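Local coordinates for protein acyl-CoA hydrolase (Bacillus halodurans, PDB 1VPM) that binds coenzyme A and, as a hot-dog-fold member of the acyl-CoA hydrolase family, probably hydrolyses long-chain fatty acyl-CoA thioesters, at residues I25-V30 with G83-L88. Numbering follows the deposited sequence. Where two conformers were deposited one is given.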
ATOM      1  N   ILE A  25      10.286  19.746   3.290  1.00 25.94           N
ATOM      2  CA  ILE A  25      11.223  18.610   3.316  1.00 28.88           C
ATOM      3  C   ILE A  25      10.514  17.293   3.583  1.00 27.07           C
ATOM      4  O   ILE A  25       9.583  17.171   4.435  1.00 26.77           O
ATOM      5  CB  ILE A  25      12.334  18.842   4.338  1.00 28.41           C
ATOM      6  CG1 ILE A  25      13.265  19.967   3.814  1.00 32.74           C
ATOM      7  CG2 ILE A  25      13.118  17.495   4.618  1.00 28.12           C
ATOM      8  CD1 ILE A  25      14.011  20.586   4.887  1.00 42.19           C
ATOM      9  N   GLN A  26      10.941  16.260   2.861  1.00 26.40           N
ATOM     10  CA  GLN A  26      10.472  14.894   3.129  1.00 28.53           C
ATOM     11  C   GLN A  26      11.673  13.958   3.181  1.00 27.54           C
ATOM     12  O   GLN A  26      12.692  14.189   2.533  1.00 27.84           O
ATOM     13  CB  GLN A  26       9.486  14.462   2.037  1.00 33.91           C
ATOM     14  CG  GLN A  26       8.991  13.059   2.070  1.00 40.66           C
ATOM     15  CD  GLN A  26       8.152  12.639   3.304  1.00 48.17           C
ATOM     16  OE1 GLN A  26       8.464  12.950   4.458  1.00 33.28           O
ATOM     17  NE2 GLN A  26       7.126  11.813   3.046  1.00 51.46           N
ATOM     18  N   THR A  27      11.554  12.899   3.997  1.00 26.33           N
ATOM     19  CA  THR A  27      12.546  11.830   4.009  1.00 25.31           C
ATOM     20  C   THR A  27      11.801  10.511   3.915  1.00 28.52           C
ATOM     21  O   THR A  27      10.789  10.346   4.576  1.00 29.69           O
ATOM     22  CB  THR A  27      13.315  11.805   5.341  1.00 26.57           C
ATOM     23  OG1 THR A  27      13.774  13.131   5.644  1.00 31.76           O
ATOM     24  CG2 THR A  27      14.525  10.845   5.277  1.00 26.45           C
ATOM     25  N   ARG A  28      12.307   9.581   3.110  1.00 26.73           N
ATOM     26  CA  ARG A  28      11.627   8.285   2.913  1.00 28.60           C
ATOM     27  C   ARG A  28      12.672   7.185   2.953  1.00 25.82           C
ATOM     28  O   ARG A  28      13.732   7.303   2.366  1.00 26.50           O
ATOM     29  CB  ARG A  28      11.004   8.252   1.497  1.00 30.80           C
ATOM     30  CG  ARG A  28      10.045   9.355   1.125  1.00 39.19           C
ATOM     31  CD  ARG A  28       8.954   9.465   2.133  1.00 49.45           C
ATOM     32  NE  ARG A  28       7.999   8.392   1.965  1.00 47.56           N
ATOM     33  CZ  ARG A  28       6.796   8.540   1.415  1.00 59.70           C
ATOM     34  NH1 ARG A  28       6.359   9.738   0.985  1.00 60.26           N
ATOM     35  NH2 ARG A  28       6.021   7.476   1.298  1.00 57.22           N
ATOM     36  N   LEU A  29      12.321   6.089   3.577  1.00 24.51           N
ATOM     37  CA  LEU A  29      13.162   4.932   3.593  1.00 26.16           C
ATOM     38  C   LEU A  29      12.944   4.173   2.287  1.00 26.93           C
ATOM     39  O   LEU A  29      11.793   3.974   1.882  1.00 28.73           O
ATOM     40  CB  LEU A  29      12.738   4.090   4.772  1.00 31.77           C
ATOM     41  CG  LEU A  29      13.626   2.921   5.188  1.00 34.79           C
ATOM     42  CD1 LEU A  29      15.067   3.341   5.372  1.00 35.29           C
ATOM     43  CD2 LEU A  29      13.079   2.323   6.462  1.00 34.94           C
ATOM     44  N   VAL A  30      14.016   3.684   1.683  1.00 23.83           N
ATOM     45  CA  VAL A  30      13.892   2.858   0.451  1.00 26.22           C
ATOM     46  C   VAL A  30      13.723   1.407   0.877  1.00 25.25           C
ATOM     47  O   VAL A  30      14.580   0.819   1.611  1.00 25.07           O
ATOM     48  CB  VAL A  30      15.083   2.997  -0.461  1.00 24.06           C
ATOM     49  CG1 VAL A  30      14.904   2.134  -1.718  1.00 23.91           C
ATOM     50  CG2 VAL A  30      15.254   4.446  -0.873  1.00 25.59           C
ATOM     51  N   GLY A  83      17.268   0.462   2.071  0.70 35.95           N
ATOM     52  CA  GLY A  83      17.675   0.808   3.419  0.70 35.45           C
ATOM     53  C   GLY A  83      18.336   2.162   3.445  0.70 33.34           C
ATOM     54  O   GLY A  83      18.562   2.713   4.542  0.70 30.22           O
ATOM     55  N   ASP A  84      18.663   2.683   2.255  0.70 29.71           N
ATOM     56  CA  ASP A  84      19.029   4.070   2.095  0.70 29.13           C
ATOM     57  C   ASP A  84      17.846   4.921   2.372  0.70 28.59           C
ATOM     58  O   ASP A  84      16.690   4.473   2.409  0.70 28.17           O
ATOM     59  CB  ASP A  84      19.463   4.420   0.672  0.70 24.34           C
ATOM     60  CG  ASP A  84      20.776   3.859   0.289  0.70 30.45           C
ATOM     61  OD1 ASP A  84      21.492   3.366   1.198  0.70 32.08           O
ATOM     62  OD2 ASP A  84      21.104   3.957  -0.936  0.70 30.62           O
ATOM     63  N   ALA A  85      18.130   6.198   2.548  1.00 23.92           N
ATOM     64  CA  ALA A  85      17.021   7.108   2.729  1.00 25.66           C
ATOM     65  C   ALA A  85      17.102   8.096   1.582  1.00 26.47           C
ATOM     66  O   ALA A  85      18.201   8.532   1.151  1.00 30.48           O
ATOM     67  CB  ALA A  85      17.124   7.838   3.992  1.00 27.53           C
ATOM     68  N   LEU A  86      15.938   8.486   1.115  1.00 23.40           N
ATOM     69  CA  LEU A  86      15.816   9.545   0.154  1.00 23.48           C
ATOM     70  C   LEU A  86      15.365  10.794   0.846  1.00 25.85           C
ATOM     71  O   LEU A  86      14.393  10.766   1.581  1.00 26.13           O
ATOM     72  CB  LEU A  86      14.783   9.215  -0.903  1.00 28.45           C
ATOM     73  CG  LEU A  86      15.039   8.289  -2.061  1.00 37.32           C
ATOM     74  CD1 LEU A  86      13.752   8.301  -2.942  1.00 40.36           C
ATOM     75  CD2 LEU A  86      16.211   8.779  -2.901  1.00 29.54           C
ATOM     76  N   GLU A  87      16.037  11.899   0.549  1.00 23.41           N
ATOM     77  CA  GLU A  87      15.768  13.209   1.116  1.00 22.14           C
ATOM     78  C   GLU A  87      15.300  14.125  -0.043  1.00 23.87           C
ATOM     79  O   GLU A  87      16.027  14.291  -0.977  1.00 28.04           O
ATOM     80  CB  GLU A  87      17.046  13.785   1.692  1.00 25.80           C
ATOM     81  CG  GLU A  87      17.783  12.832   2.661  1.00 41.54           C
ATOM     82  CD  GLU A  87      19.185  13.365   3.105  1.00 43.41           C
ATOM     83  OE1 GLU A  87      19.739  14.309   2.441  1.00 48.06           O
ATOM     84  OE2 GLU A  87      19.698  12.817   4.123  1.00 59.30           O
ATOM     85  N   LEU A  88      14.155  14.739   0.135  1.00 22.91           N
ATOM     86  CA  LEU A  88      13.609  15.626  -0.854  1.00 19.68           C
ATOM     87  C   LEU A  88      13.375  17.010  -0.249  1.00 22.91           C
ATOM     88  O   LEU A  88      12.963  17.100   0.943  1.00 27.89           O
ATOM     89  CB  LEU A  88      12.278  15.077  -1.388  1.00 22.61           C
ATOM     90  CG  LEU A  88      12.282  13.712  -2.129  1.00 20.05           C
ATOM     91  CD1 LEU A  88      11.813  12.619  -1.161  1.00 25.85           C
ATOM     92  CD2 LEU A  88      11.384  13.775  -3.317  1.00 25.67           C
TER
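The carbonyl oxygen of Arg28 takes the amide of Leu86, with N at 2.8 Å from O and an N-H...O angle of 168°, and also the CA-H of Ala85, whose CA lies 3.3 Å from that O. The Leu86 carbonyl answers in kind: its O accepts Arg28 N in the carbonyl plane at 2.8 Å and meets Thr27 CA. Gln26 and Leu88 form the next antiparallel hydrogen-bonded pair, while Thr27 with Glu87 and Leu29 with Ala85 are non-hydrogen-bonded pairs. The ladder ends in a G1 beta bulge, Gly83 and Asp84 lying opposite Val30: Val30 N donates to Asp84 O and Gly83 N to Val30 O. A positive phi of 89° at the first bulge position favours glycine; buried Gly83 O has no partner in the model.

With Val30 CG2 placed anti to the carbonyl carbon, that methyl comes within 4.0 Å of Leu86 CG, the two side chains meeting at a slant. Gln26, Arg28, Leu86 and Leu88 share the face packed against helix 43-62, where Arg28 forms a salt bridge with Glu52. On the other face Thr27 CG2 sits 4.2 Å from Ala85 CB, and Glu87 OE1 forms a salt bridge with Arg116 and OE2 a hydrogen bond with Asn109.

Strand 24-29 is outermost in its own chain's sheet, yet Thr27 OG1 bonds Ile25 O of the second subunit, and Gln26 OE1 accepts Thr27 N both within its own chain and from that subunit. Paired backbone bonds thus tie the strand to its hot-dog sheet, leaving polar groups of Ile25, Gln26 and Thr27 to join two subunits.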